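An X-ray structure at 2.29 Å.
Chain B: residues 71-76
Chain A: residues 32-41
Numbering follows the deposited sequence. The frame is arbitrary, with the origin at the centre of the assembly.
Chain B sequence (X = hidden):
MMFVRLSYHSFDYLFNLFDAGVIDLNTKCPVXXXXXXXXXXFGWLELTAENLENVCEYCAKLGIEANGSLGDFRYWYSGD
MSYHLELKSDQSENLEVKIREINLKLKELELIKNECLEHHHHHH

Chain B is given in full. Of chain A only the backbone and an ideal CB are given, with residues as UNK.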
# COMPACT_ATOMS: atom_id res chain seq x y z
N GLY B 71 2.88 0.80 -17.73
CA GLY B 71 2.85 2.25 -17.51
C GLY B 71 3.59 2.72 -16.29
O GLY B 71 4.74 2.35 -16.14
N ASP B 72 2.94 3.50 -15.46
CA ASP B 72 3.61 4.14 -14.30
C ASP B 72 3.12 3.61 -12.96
O ASP B 72 3.08 4.41 -12.04
CB ASP B 72 3.48 5.66 -14.36
CG ASP B 72 2.07 6.20 -14.20
OD1 ASP B 72 1.14 5.41 -14.12
OD2 ASP B 72 1.93 7.42 -14.16
N PHE B 73 2.76 2.35 -12.84
CA PHE B 73 2.39 1.80 -11.51
C PHE B 73 3.71 1.52 -10.82
O PHE B 73 4.46 0.72 -11.34
CB PHE B 73 1.46 0.59 -11.67
CG PHE B 73 0.89 0.04 -10.40
CD1 PHE B 73 -0.18 0.65 -9.77
CD2 PHE B 73 1.40 -1.11 -9.84
CE1 PHE B 73 -0.72 0.12 -8.62
CE2 PHE B 73 0.86 -1.63 -8.68
CZ PHE B 73 -0.20 -1.01 -8.07
N ARG B 74 3.96 2.16 -9.70
CA ARG B 74 5.28 2.11 -9.03
C ARG B 74 5.24 1.27 -7.75
O ARG B 74 5.94 1.61 -6.82
CB ARG B 74 5.71 3.54 -8.71
CG ARG B 74 4.73 4.29 -7.82
CD ARG B 74 5.12 5.74 -7.75
NE ARG B 74 4.28 6.51 -6.86
CZ ARG B 74 4.50 6.65 -5.58
NH1 ARG B 74 5.63 6.25 -5.04
NH2 ARG B 74 3.57 7.18 -4.81
N TYR B 75 4.48 0.21 -7.75
CA TYR B 75 4.39 -0.65 -6.58
C TYR B 75 4.55 -2.11 -7.01
O TYR B 75 4.03 -2.52 -8.03
CB TYR B 75 3.04 -0.48 -5.88
CG TYR B 75 2.66 0.94 -5.57
CD1 TYR B 75 1.98 1.72 -6.49
CD2 TYR B 75 3.04 1.53 -4.38
CE1 TYR B 75 1.64 3.04 -6.21
CE2 TYR B 75 2.70 2.84 -4.09
CZ TYR B 75 2.00 3.60 -5.00
OH TYR B 75 1.69 4.91 -4.71
N TRP B 76 5.23 -2.86 -6.16
CA TRP B 76 5.41 -4.28 -6.33
C TRP B 76 5.09 -4.99 -5.02
O TRP B 76 5.73 -4.73 -4.02
CB TRP B 76 6.86 -4.59 -6.75
CG TRP B 76 7.26 -3.99 -8.06
CD1 TRP B 76 7.31 -4.60 -9.28
CD2 TRP B 76 7.66 -2.63 -8.29
NE1 TRP B 76 7.70 -3.71 -10.25
CE2 TRP B 76 7.94 -2.50 -9.67
CE3 TRP B 76 7.79 -1.51 -7.46
CZ2 TRP B 76 8.37 -1.31 -10.24
CZ3 TRP B 76 8.21 -0.32 -8.03
CH2 TRP B 76 8.48 -0.22 -9.40
N UNK A 32 -8.94 -1.27 -13.38
CA UNK A 32 -7.66 -1.99 -13.37
C UNK A 32 -6.50 -1.05 -13.72
O UNK A 32 -6.72 0.00 -14.29
CB UNK A 32 -7.70 -3.16 -14.35
N UNK A 33 -5.26 -1.45 -13.38
CA UNK A 33 -4.04 -0.75 -13.85
C UNK A 33 -4.06 -0.61 -15.36
O UNK A 33 -3.70 0.45 -15.88
CB UNK A 33 -2.78 -1.50 -13.41
N UNK A 34 -4.43 -1.69 -16.04
CA UNK A 34 -4.38 -1.77 -17.50
C UNK A 34 -5.07 -0.54 -18.11
O UNK A 34 -4.60 -0.03 -19.12
CB UNK A 34 -5.04 -3.06 -17.99
N UNK A 35 -6.11 -0.06 -17.43
CA UNK A 35 -7.00 0.98 -17.93
C UNK A 35 -6.70 2.35 -17.30
O UNK A 35 -7.55 3.24 -17.43
CB UNK A 35 -8.45 0.59 -17.66
N UNK A 36 -5.56 2.55 -16.64
CA UNK A 36 -5.31 3.85 -15.98
C UNK A 36 -4.00 4.45 -16.51
O UNK A 36 -2.94 3.84 -16.42
CB UNK A 36 -5.25 3.69 -14.46
N UNK A 37 -4.08 5.69 -16.99
CA UNK A 37 -2.94 6.37 -17.61
C UNK A 37 -2.03 6.92 -16.51
O UNK A 37 -0.85 6.54 -16.40
CB UNK A 37 -3.41 7.49 -18.54
N UNK A 38 -2.57 7.81 -15.71
CA UNK A 38 -1.77 8.56 -14.75
C UNK A 38 -2.15 8.07 -13.35
O UNK A 38 -2.89 8.74 -12.64
CB UNK A 38 -1.99 10.07 -14.89
N UNK A 39 -1.63 6.88 -12.99
CA UNK A 39 -2.19 6.12 -11.87
C UNK A 39 -2.19 6.96 -10.59
O UNK A 39 -3.10 6.89 -9.79
CB UNK A 39 -1.40 4.83 -11.65
N UNK A 40 -1.17 7.78 -10.41
CA UNK A 40 -0.99 8.45 -9.15
C UNK A 40 -2.05 9.54 -8.99
O UNK A 40 -2.33 9.95 -7.89
CB UNK A 40 0.42 9.04 -9.05
N UNK A 41 -2.65 9.99 -10.07
CA UNK A 41 -3.60 11.09 -9.97
C UNK A 41 -5.02 10.53 -10.13
O UNK A 41 -5.96 11.29 -10.20
CB UNK A 41 -3.31 12.16 -11.02

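At position 32 nothing of chain B lies within 5.5 Å of the ideal CB, and phi/psi of -81/161 is an extended conformation open to almost any residue. The deposited residue is Ser A32, whose OG is hydrogen-bonded elsewhere in the structure.

Position 33 points its CA-to-CB bond toward chain B, with the ideal CB 5.0 Å from Phe B73 CD1. The gap leaves room for a side chain of moderate length, and the flat face of the phenyl ring offers no polar partner, so leucine, methionine or isoleucine would suit. It is Leu A33, with chi1 m and chi2 t. Its CD1 sits 3.8 Å from the centroid of the Phe B73 ring and 15° off the ring normal, a CH-pi contact, while CD2 comes within 3.5 Å of Phe B73 CD1.

Positions 34 and 35 find no atom of chain B near their ideal CB atoms, so chain B sets no limit on them, and many side chains would do, small or polar ones among them. They are Ser A34 and Glu A35; Glu A35 OE2 accepts a weak hydrogen bond from Ser A32 N at 3.4 Å. Position 36 points sideways, again with no chain B neighbour within 5.5 Å of its CB; its phi/psi of -123/126 would tolerate a beta-branched residue, and Ile A36 is found.

At position 37 the CA-to-CB bond points away and no chain B atom lies within 5.5 Å of the ideal CB, so chain B does not choose among polar, charged or small residues. The carbonyl O of Glu A37, the deposited residue, lies 3.2 Å from Asp B72 OD1, but both atoms are acceptors and no hydrogen bond joins them.

Position 38 also points away, although its ideal CB is 4.8 Å from Asp B72 OD2. That carboxylate would favour a neutral polar or basic group. The deposited Asp A38 is therefore not what charge alone predicts: its OD1 comes to 3.9 Å from Asp B72 OD2, a close pair of like charges.

Position 39 faces chain B squarely, its CA being 6.3 Å from that of Phe B73. The backbone N donates a weak hydrogen bond to Asp B72 OD1 (3.3 Å, 165°), which any residue but proline could supply. The ideal CB is 4.7 Å from Phe B73 CD1, and the ring edge turned toward this position suits an aromatic or a large aliphatic group. Tyr A39, with chi1 t, presents its face to the edge of Phe B73: centroids 4.8 Å apart, planes at 90°, and CZ 3.5 Å from Phe B73 CE1.

Position 40 points toward chain B, its ideal CB 5.1 Å from Arg B74 NE. A cation within reach calls for aspartate or glutamate, with asparagine or glutamine as neutral alternatives. Asp A40 uses OD2 to accept from Arg B74 NE at 3.1 Å and 148°, a hydrogen bond within a salt bridge.

Nothing of chain B lies within 5.5 Å of the ideal CB at 41, so chain B does not decide the residue; a polar one is among many that would be accepted. Asn A41 ND2 donates a hydrogen bond to Asp A38 OD2 at 2.6 Å.

Chain A (32-41) SLSEIEDYDN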
# COMPACT_ATOMS: atom_id res chain seq x y z
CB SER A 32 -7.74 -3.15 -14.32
OG SER A 32 -6.71 -4.08 -14.08
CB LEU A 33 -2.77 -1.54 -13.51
CG LEU A 33 -2.65 -2.06 -12.09
CD1 LEU A 33 -1.26 -2.64 -11.86
CD2 LEU A 33 -2.97 -0.97 -11.08
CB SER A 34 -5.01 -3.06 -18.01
OG SER A 34 -6.39 -3.12 -17.69
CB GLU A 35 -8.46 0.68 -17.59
CG GLU A 35 -8.91 -0.75 -17.87
CD GLU A 35 -10.30 -1.06 -17.33
OE1 GLU A 35 -11.28 -0.41 -17.80
OE2 GLU A 35 -10.40 -1.93 -16.43
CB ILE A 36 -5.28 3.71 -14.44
CG1 ILE A 36 -6.61 3.19 -13.88
CG2 ILE A 36 -4.89 5.03 -13.79
CD1 ILE A 36 -6.53 2.77 -12.45
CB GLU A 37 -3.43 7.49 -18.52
CG GLU A 37 -4.37 7.03 -19.62
CD GLU A 37 -5.34 8.08 -20.15
OE1 GLU A 37 -5.28 9.24 -19.70
OE2 GLU A 37 -6.17 7.72 -21.02
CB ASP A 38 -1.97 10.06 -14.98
CG ASP A 38 -1.28 10.97 -13.98
OD1 ASP A 38 -0.34 10.49 -13.33
OD2 ASP A 38 -1.69 12.15 -13.87
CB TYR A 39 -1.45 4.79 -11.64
CG TYR A 39 -2.00 4.02 -10.47
CD1 TYR A 39 -3.00 3.08 -10.65
CD2 TYR A 39 -1.59 4.28 -9.17
CE1 TYR A 39 -3.55 2.39 -9.58
CE2 TYR A 39 -2.14 3.61 -8.09
CZ TYR A 39 -3.13 2.66 -8.29
OH TYR A 39 -3.69 1.99 -7.23
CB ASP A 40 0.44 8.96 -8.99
CG ASP A 40 1.38 7.84 -8.56
OD1 ASP A 40 0.92 6.95 -7.79
OD2 ASP A 40 2.54 7.84 -9.00
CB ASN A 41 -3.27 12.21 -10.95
CG ASN A 41 -1.97 12.90 -10.58
OD1 ASN A 41 -1.85 13.48 -9.50
ND2 ASN A 41 -0.99 12.81 -11.46
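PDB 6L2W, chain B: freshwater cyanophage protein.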